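Local coordinates for YfkN protein (Bacillus subtilis subsp. subtilis, PDB 3GVE), which belongs to the calcineurin-like phosphoesterase family and holds a manganese ion and a magnesium ion in adjoining sites, at residues K88-I93 with D119-G124; D209-L214 with K240-I245; G274-M279 with A304-S309. One frame throughout, in Å; residues are numbered along the deposited sequence.

Interaction 1: K88-I93 with D119-G124; sequences KTHPII and DGTIKG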
loop_
_atom_site.group_PDB
_atom_site.type_symbol
_atom_site.label_atom_id
_atom_site.label_comp_id
_atom_site.label_asym_id
_atom_site.label_seq_id
_atom_site.Cartn_x
_atom_site.Cartn_y
_atom_site.Cartn_z
ATOM N N LYS A 88 -21.369 13.480 -15.280
ATOM C CA LYS A 88 -21.459 12.881 -13.962
ATOM C C LYS A 88 -20.326 13.452 -13.164
ATOM O O LYS A 88 -19.251 13.643 -13.679
ATOM C CB LYS A 88 -21.270 11.376 -14.040
ATOM C CG LYS A 88 -22.553 10.588 -14.132
ATOM C CD LYS A 88 -22.261 9.096 -14.160
ATOM C CE LYS A 88 -22.983 8.407 -15.309
ATOM N NZ LYS A 88 -24.045 7.518 -14.844
ATOM N N THR A 89 -20.584 13.735 -11.903
ATOM C CA THR A 89 -19.524 14.131 -10.983
ATOM C C THR A 89 -18.751 12.891 -10.517
ATOM O O THR A 89 -19.334 11.880 -10.195
ATOM C CB THR A 89 -20.118 14.814 -9.756
ATOM O OG1 THR A 89 -20.894 15.934 -10.180
ATOM C CG2 THR A 89 -19.021 15.299 -8.810
ATOM N N HIS A 90 -17.433 12.970 -10.469
ATOM C CA HIS A 90 -16.657 11.858 -9.918
ATOM C C HIS A 90 -17.199 11.591 -8.502
ATOM O O HIS A 90 -17.302 12.502 -7.715
ATOM C CB HIS A 90 -15.179 12.248 -9.860
ATOM C CG HIS A 90 -14.260 11.098 -9.578
ATOM N ND1 HIS A 90 -14.378 10.313 -8.453
ATOM C CD2 HIS A 90 -13.224 10.595 -10.284
ATOM C CE1 HIS A 90 -13.447 9.382 -8.473
ATOM N NE2 HIS A 90 -12.729 9.533 -9.569
ATOM N N PRO A 91 -17.527 10.340 -8.182
ATOM C CA PRO A 91 -18.104 10.027 -6.865
ATOM C C PRO A 91 -17.240 10.483 -5.681
ATOM O O PRO A 91 -17.780 10.872 -4.673
ATOM C CB PRO A 91 -18.233 8.502 -6.903
ATOM C CG PRO A 91 -18.467 8.214 -8.315
ATOM C CD PRO A 91 -17.565 9.162 -9.065
ATOM N N ILE A 92 -15.920 10.451 -5.817
ATOM C CA ILE A 92 -15.065 10.960 -4.748
ATOM C C ILE A 92 -15.254 12.481 -4.580
ATOM O O ILE A 92 -15.370 12.994 -3.476
ATOM C CB ILE A 92 -13.598 10.594 -4.986
ATOM C CG1 ILE A 92 -13.422 9.086 -4.779
ATOM C CG2 ILE A 92 -12.686 11.401 -4.062
ATOM C CD1 ILE A 92 -12.053 8.571 -5.161
ATOM N N ILE A 93 -15.295 13.183 -5.701
ATOM C CA ILE A 93 -15.576 14.612 -5.697
ATOM C C ILE A 93 -16.962 14.926 -5.104
ATOM O O ILE A 93 -17.110 15.897 -4.391
ATOM C CB ILE A 93 -15.391 15.229 -7.106
ATOM C CG1 ILE A 93 -13.927 15.061 -7.578
ATOM C CG2 ILE A 93 -15.821 16.716 -7.129
ATOM C CD1 ILE A 93 -12.871 15.740 -6.662
ATOM N N ASP A 119 -9.053 16.275 -15.944
ATOM C CA ASP A 119 -9.802 17.485 -16.270
ATOM C C ASP A 119 -11.288 17.260 -15.973
ATOM O O ASP A 119 -11.932 18.110 -15.411
ATOM C CB ASP A 119 -9.627 17.884 -17.739
ATOM C CG ASP A 119 -8.287 18.557 -18.026
ATOM O OD1 ASP A 119 -7.644 19.110 -17.123
ATOM O OD2 ASP A 119 -7.901 18.527 -19.199
ATOM N N GLY A 120 -11.811 16.108 -16.351
ATOM C CA GLY A 120 -13.214 15.805 -16.118
ATOM C C GLY A 120 -13.535 15.736 -14.639
ATOM O O GLY A 120 -14.559 16.194 -14.197
ATOM N N THR A 121 -12.623 15.154 -13.873
ATOM C CA THR A 121 -12.780 15.028 -12.417
ATOM C C THR A 121 -12.878 16.399 -11.757
ATOM O O THR A 121 -13.729 16.630 -10.931
ATOM C CB THR A 121 -11.607 14.221 -11.805
ATOM O OG1 THR A 121 -11.680 12.875 -12.257
ATOM C CG2 THR A 121 -11.663 14.219 -10.281
ATOM N N ILE A 122 -11.995 17.305 -12.162
ATOM C CA ILE A 122 -11.957 18.661 -11.641
ATOM C C ILE A 122 -13.251 19.434 -11.957
ATOM O O ILE A 122 -13.690 20.232 -11.157
ATOM C CB ILE A 122 -10.700 19.407 -12.189
ATOM C CG1 ILE A 122 -9.431 18.803 -11.587
ATOM C CG2 ILE A 122 -10.752 20.880 -11.882
ATOM C CD1 ILE A 122 -8.136 19.221 -12.305
ATOM N N LYS A 123 -13.841 19.189 -13.125
ATOM C CA LYS A 123 -15.046 19.923 -13.567
ATOM C C LYS A 123 -16.193 19.853 -12.578
ATOM O O LYS A 123 -16.961 20.772 -12.455
ATOM C CB LYS A 123 -15.571 19.379 -14.898
ATOM C CG LYS A 123 -14.702 19.670 -16.085
ATOM C CD LYS A 123 -15.247 19.011 -17.358
ATOM C CE LYS A 123 -14.215 19.144 -18.457
ATOM N NZ LYS A 123 -14.738 18.750 -19.744
ATOM N N GLY A 124 -16.309 18.721 -11.906
ATOM C CA GLY A 124 -17.374 18.476 -10.958
ATOM C C GLY A 124 -17.205 19.037 -9.528
ATOM O O GLY A 124 -18.150 18.969 -8.752
HETATM O O HOH W 1 -17.330 15.563 -13.887
HETATM O O HOH W 2 -20.747 18.543 -9.427
HETATM O O HOH W 3 -16.190 15.434 -11.284
#
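T121 presents both branches of its side chain to H90 and I93, and this is the tightly packed part of the contact. Its OG1 comes to the rim of the imidazole, near the ring plane and 3.4 Å from H90 CD2, while the polar demand of that hydroxyl is met within its own helix by the carbonyl of F117. The other branch, CG2, lies 3.6 Å from I93 CG1. Threonine suits the place because it offers a methyl to its apolar neighbour and a hydroxyl that can turn back to the backbone. Further along, I93 CG2 rests 3.6 Å from G124 C. A glycine fits there: a beta carbon would crowd T89 CG2, and without one the main chain can approach the methyls of I93 and T89.

No direct hydrogen bond joins the two segments; toward T89 the contact becomes looser and waters fill in. One water donates to G124 O and also bonds T89 OG1, 2.7 Å from each of these two atoms. Another accepts from H90 N at 2.9 Å and can donate to T121 O, and a third lies between K88 O and G120 O, although these last two waters have other acceptors competing for their protons.

The H90 ring has a second task. Chi1 of -168° holds CG anti to the backbone N, and chi2 (-57°) turns ND1 to I92 N, 3.1 Å away, the donor only 8° out of the ring plane. A75 of helix 70-85 also touches the H90 side chain. This is a side-chain N-cap: H90 satisfies a backbone amide at the start of helix 91-98 while its CD2 edge lies against T121 of helix 115-123.

Interaction 2: D209-L214 with K240-I245; sequences DVIIAL and KGIDAI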
loop_
_atom_site.group_PDB
_atom_site.type_symbol
_atom_site.label_atom_id
_atom_site.label_comp_id
_atom_site.label_asym_id
_atom_site.label_seq_id
_atom_site.Cartn_x
_atom_site.Cartn_y
_atom_site.Cartn_z
ATOM N N ASP A 209 -4.421 38.223 1.449
ATOM C CA ASP A 209 -3.977 38.550 2.804
ATOM C C ASP A 209 -3.322 37.356 3.504
ATOM O O ASP A 209 -2.408 37.519 4.290
ATOM C CB ASP A 209 -5.156 39.013 3.648
ATOM C CG ASP A 209 -5.730 40.315 3.172
ATOM O OD1 ASP A 209 -4.941 41.262 2.998
ATOM O OD2 ASP A 209 -6.942 40.359 2.986
ATOM N N VAL A 210 -3.840 36.166 3.229
ATOM C CA VAL A 210 -3.355 34.909 3.805
ATOM C C VAL A 210 -3.164 33.942 2.655
ATOM O O VAL A 210 -4.032 33.818 1.827
ATOM C CB VAL A 210 -4.380 34.313 4.790
ATOM C CG1 VAL A 210 -3.930 32.929 5.278
ATOM C CG2 VAL A 210 -4.596 35.259 5.968
ATOM N N ILE A 211 -2.010 33.291 2.602
ATOM C CA ILE A 211 -1.708 32.361 1.520
ATOM C C ILE A 211 -1.473 30.956 2.091
ATOM O O ILE A 211 -0.614 30.766 2.951
ATOM C CB ILE A 211 -0.474 32.823 0.683
ATOM C CG1 ILE A 211 -0.814 34.090 -0.127
ATOM C CG2 ILE A 211 -0.011 31.698 -0.253
ATOM C CD1 ILE A 211 0.359 34.685 -0.878
ATOM N N ILE A 212 -2.251 29.990 1.582
ATOM C CA ILE A 212 -2.166 28.556 2.054
ATOM C C ILE A 212 -1.613 27.756 0.916
ATOM O O ILE A 212 -2.150 27.777 -0.218
ATOM C CB ILE A 212 -3.551 28.070 2.463
ATOM C CG1 ILE A 212 -4.087 28.913 3.642
ATOM C CG2 ILE A 212 -3.429 26.605 2.884
ATOM C CD1 ILE A 212 -5.554 28.736 3.888
ATOM N N ALA A 213 -0.488 27.086 1.165
ATOM C CA ALA A 213 0.094 26.201 0.164
ATOM C C ALA A 213 -0.399 24.780 0.346
ATOM O O ALA A 213 -0.163 24.209 1.457
ATOM C CB ALA A 213 1.636 26.230 0.314
ATOM N N LEU A 214 -1.027 24.236 -0.679
ATOM C CA LEU A 214 -1.357 22.830 -0.738
ATOM C C LEU A 214 -0.176 22.157 -1.448
ATOM O O LEU A 214 -0.146 21.993 -2.649
ATOM C CB LEU A 214 -2.693 22.647 -1.454
ATOM C CG LEU A 214 -3.826 23.533 -0.891
ATOM C CD1 LEU A 214 -5.116 23.338 -1.655
ATOM C CD2 LEU A 214 -4.063 23.332 0.595
ATOM N N LYS A 240 8.848 33.737 0.360
ATOM C CA LYS A 240 8.295 34.701 1.299
ATOM C C LYS A 240 6.826 34.882 0.986
ATOM O O LYS A 240 6.465 35.015 -0.167
ATOM C CB LYS A 240 9.009 36.045 1.139
ATOM C CG LYS A 240 9.438 36.697 2.423
ATOM C CD LYS A 240 10.533 37.749 2.187
ATOM C CE LYS A 240 9.942 39.041 1.639
ATOM N NZ LYS A 240 10.918 40.156 1.489
ATOM N N GLY A 241 5.977 34.899 1.994
ATOM C CA GLY A 241 4.573 35.156 1.742
ATOM C C GLY A 241 3.607 34.003 1.971
ATOM O O GLY A 241 2.427 34.194 1.913
ATOM N N ILE A 242 4.121 32.808 2.229
ATOM C CA ILE A 242 3.262 31.674 2.558
ATOM C C ILE A 242 3.009 31.686 4.055
ATOM O O ILE A 242 3.930 31.731 4.852
ATOM C CB ILE A 242 3.907 30.336 2.174
ATOM C CG1 ILE A 242 4.116 30.272 0.659
ATOM C CG2 ILE A 242 3.038 29.171 2.666
ATOM C CD1 ILE A 242 4.928 29.054 0.163
ATOM N N ASP A 243 1.741 31.649 4.422
ATOM C CA ASP A 243 1.340 31.684 5.824
ATOM C C ASP A 243 1.069 30.324 6.466
ATOM O O ASP A 243 1.052 30.218 7.673
ATOM C CB ASP A 243 0.122 32.581 5.990
ATOM C CG ASP A 243 0.395 33.985 5.494
ATOM O OD1 ASP A 243 1.291 34.646 6.045
ATOM O OD2 ASP A 243 -0.246 34.399 4.530
ATOM N N ALA A 244 0.834 29.307 5.641
ATOM C CA ALA A 244 0.539 27.956 6.130
ATOM C C ALA A 244 0.851 26.973 5.027
ATOM O O ALA A 244 0.598 27.259 3.879
ATOM C CB ALA A 244 -0.924 27.860 6.511
ATOM N N ILE A 245 1.373 25.813 5.413
ATOM C CA ILE A 245 1.712 24.754 4.465
ATOM C C ILE A 245 1.075 23.430 4.872
ATOM O O ILE A 245 1.269 22.951 5.973
ATOM C CB ILE A 245 3.243 24.553 4.351
ATOM C CG1 ILE A 245 3.914 25.846 3.874
ATOM C CG2 ILE A 245 3.556 23.401 3.394
ATOM C CD1 ILE A 245 5.465 25.844 4.042
HETATM O O HOH W 4 -0.154 37.338 6.057
#
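A beta-alpha-beta unit, strand 210-215, helix 232-238 and strand 244-247, closes here, where its two strands run side by side and parallel. I212 bridges to A244 and A213 to I245. The straightest bond runs from A213 N to A244 O, 2.9 Å long with an angle of 171° at the hydrogen. On either side of it, CA-H...O contacts join I212 CA to A244 O and I245 CA to A213 O.

Before the second strand settles into this pairing, D243 takes over with both backbone and side chain. Its N donates to I211 O at 2.9 Å, and the same oxygen also receives a weak bond from A244 N. Its carboxylate supplies the acceptor for I211 N: OD2 uses its anti lone pair, 2.8 Å from that nitrogen. Chi1 of -58° sets CG beside the backbone N, and the turn of the carboxylate about chi2 then brings OD2 to I211 N. Aspartate suits the position because its short chain can stand in for a strand carbonyl. A water lies within hydrogen-bonding distance of D209 O and D243 OD1, though other acceptors compete for its protons.

Apolar contacts complete the join. A213 CB lies 4.0 Å from I242 CG2 and 4.2 Å from I245 CG1, its small side chain leaving room for both isoleucines. The carbonyl O of G241 lies against I211, 3.4 Å from CB of that residue; at the G241 phi of 112° a beta carbon would be jammed against the carbonyl oxygen of K240, which calls for glycine.

Strand 160-170 flanks strand 210-215 on its other edge, with V165 and Y167 against I212. M203 and I200 of helix 192-205 pack on I211 and I242, while L292 and I290 of strand 286-297 meet V210 and A244.

Interaction 3: G274-M279 with A304-S309; sequences GIPVVM and ADSKGS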
loop_
_atom_site.group_PDB
_atom_site.type_symbol
_atom_site.label_atom_id
_atom_site.label_comp_id
_atom_site.label_asym_id
_atom_site.label_seq_id
_atom_site.Cartn_x
_atom_site.Cartn_y
_atom_site.Cartn_z
ATOM N N GLY A 274 9.138 29.193 11.109
ATOM C CA GLY A 274 8.086 30.028 11.654
ATOM C C GLY A 274 6.739 29.881 10.988
ATOM O O GLY A 274 5.814 30.531 11.383
ATOM N N ILE A 275 6.640 29.016 9.989
ATOM C CA ILE A 275 5.386 28.800 9.266
ATOM C C ILE A 275 4.778 27.483 9.711
ATOM O O ILE A 275 5.478 26.491 9.729
ATOM C CB ILE A 275 5.662 28.739 7.752
ATOM C CG1 ILE A 275 6.236 30.083 7.279
ATOM C CG2 ILE A 275 4.402 28.382 6.959
ATOM C CD1 ILE A 275 6.767 30.071 5.853
ATOM N N PRO A 276 3.491 27.460 10.058
ATOM C CA PRO A 276 2.885 26.188 10.468
ATOM C C PRO A 276 2.793 25.226 9.280
ATOM O O PRO A 276 2.460 25.625 8.166
ATOM C CB PRO A 276 1.490 26.598 10.963
ATOM C CG PRO A 276 1.190 27.870 10.285
ATOM C CD PRO A 276 2.510 28.565 10.050
ATOM N N VAL A 277 3.112 23.972 9.565
ATOM C CA VAL A 277 3.107 22.899 8.588
ATOM C C VAL A 277 2.451 21.687 9.221
ATOM O O VAL A 277 2.723 21.368 10.360
ATOM C CB VAL A 277 4.552 22.496 8.221
ATOM C CG1 VAL A 277 4.559 21.323 7.227
ATOM C CG2 VAL A 277 5.317 23.700 7.663
ATOM N N VAL A 278 1.604 21.015 8.464
ATOM C CA VAL A 278 1.038 19.754 8.932
ATOM C C VAL A 278 1.130 18.697 7.838
ATOM O O VAL A 278 1.004 18.996 6.663
ATOM C CB VAL A 278 -0.432 19.914 9.431
ATOM C CG1 VAL A 278 -0.470 20.866 10.638
ATOM C CG2 VAL A 278 -1.359 20.394 8.307
HETATM N N MSE A 279 1.333 17.459 8.262
HETATM C CA MSE A 279 1.322 16.305 7.366
HETATM C C MSE A 279 0.539 15.204 8.072
HETATM O O MSE A 279 1.057 14.498 8.937
HETATM C CB MSE A 279 2.737 15.814 7.032
HETATM C CG MSE A 279 2.734 14.572 6.128
HETATM SE SE MSE A 279 4.485 13.758 5.945
HETATM C CE MSE A 279 5.362 15.141 4.933
ATOM N N ALA A 304 0.135 36.740 13.714
ATOM C CA ALA A 304 0.680 37.106 15.028
ATOM C C ALA A 304 1.142 35.838 15.756
ATOM O O ALA A 304 2.066 35.886 16.579
ATOM C CB ALA A 304 -0.348 37.803 15.823
ATOM N N ASP A 305 0.443 34.725 15.581
ATOM C CA ASP A 305 0.808 33.463 16.249
ATOM C C ASP A 305 0.240 32.333 15.406
ATOM O O ASP A 305 -0.683 32.549 14.658
ATOM C CB ASP A 305 0.243 33.413 17.676
ATOM C CG ASP A 305 0.882 32.322 18.552
ATOM O OD1 ASP A 305 1.936 31.801 18.207
ATOM O OD2 ASP A 305 0.308 32.019 19.612
ATOM N N SER A 306 0.806 31.138 15.533
ATOM C CA SER A 306 0.363 30.006 14.661
ATOM C C SER A 306 0.646 28.723 15.367
ATOM O O SER A 306 1.492 28.649 16.276
ATOM C CB SER A 306 1.093 30.044 13.342
ATOM O OG SER A 306 2.424 29.873 13.521
ATOM N N LYS A 307 -0.008 27.656 14.957
ATOM C CA LYS A 307 0.303 26.322 15.458
ATOM C C LYS A 307 -0.095 25.307 14.385
ATOM O O LYS A 307 -1.145 25.493 13.773
ATOM C CB LYS A 307 -0.496 26.063 16.734
ATOM C CG LYS A 307 -0.212 24.726 17.412
ATOM C CD LYS A 307 -1.074 24.582 18.677
ATOM C CE LYS A 307 -1.082 23.174 19.205
ATOM N NZ LYS A 307 0.190 22.819 19.766
ATOM N N GLY A 308 0.721 24.263 14.168
ATOM C CA GLY A 308 0.353 23.098 13.368
ATOM C C GLY A 308 0.242 21.883 14.248
ATOM O O GLY A 308 1.175 21.616 15.050
ATOM N N SER A 309 -0.813 21.118 14.111
ATOM C CA SER A 309 -0.991 19.891 14.867
ATOM C C SER A 309 -1.715 18.870 14.043
ATOM O O SER A 309 -2.303 19.210 12.982
ATOM C CB SER A 309 -1.803 20.192 16.142
ATOM O OG SER A 309 -3.060 20.701 15.911
HETATM O O HOH W 5 3.450 31.663 11.801
#
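P276 and V278, alternate residues of one strand, both point their side chains at strand 305-309, but they meet it differently. The proline ring turns its CG and CD toward S306: CG lies 3.8 Å from S306 CB, and CD 3.7 Å from S306 OG. V278 instead pushes a single methyl against main chain. Its chi1 of -63° sets CG1 anti to the carbonyl carbon, and that methyl sits 3.4 Å from S309 O and 3.6 Å from G308 CA. Glycine suits position 308 because a beta carbon there would clash with V277 O and crowd V278 CG1.

No hydrogen bond crosses directly, although the two short strands run only 13° from parallel and approach to 5.6 Å between axes. A water spans the more open end, 2.7 Å from both G274 O and S306 OG. The serine hydroxyl thus has a polar partner while lying against CG and CD of P276.

Strand 275-280 is bonded through its backbone to strand 244-247, whereas strand 300-312 pairs with strand 286-297 in the other sheet. I290 and L292 of strand 286-297 pack on P276, and I290 also on V278, filling in the interface between the sheets.

How the interactions relate
The three contacts follow one another along the chain, each closing before the next opens. Interactions 2 and 3 are neighbours, with centres 11 Å apart: strands 244-247 and 275-280 adjoin in the larger sheet, where I245 N probably bonds P276 O and I245 O probably receives V278 N. Interaction 2 thus builds that sheet from within, while interaction 3 sets it against the smaller sheet. Interaction 1 joins helices on the opposite side of the chain's centre, its own centre 26 Å from that of interaction 2 and 31 Å from that of interaction 3. Interactions 2 and 3 lie in the two-sheet core of the calcineurin-like fold, interaction 1 among the helices around it.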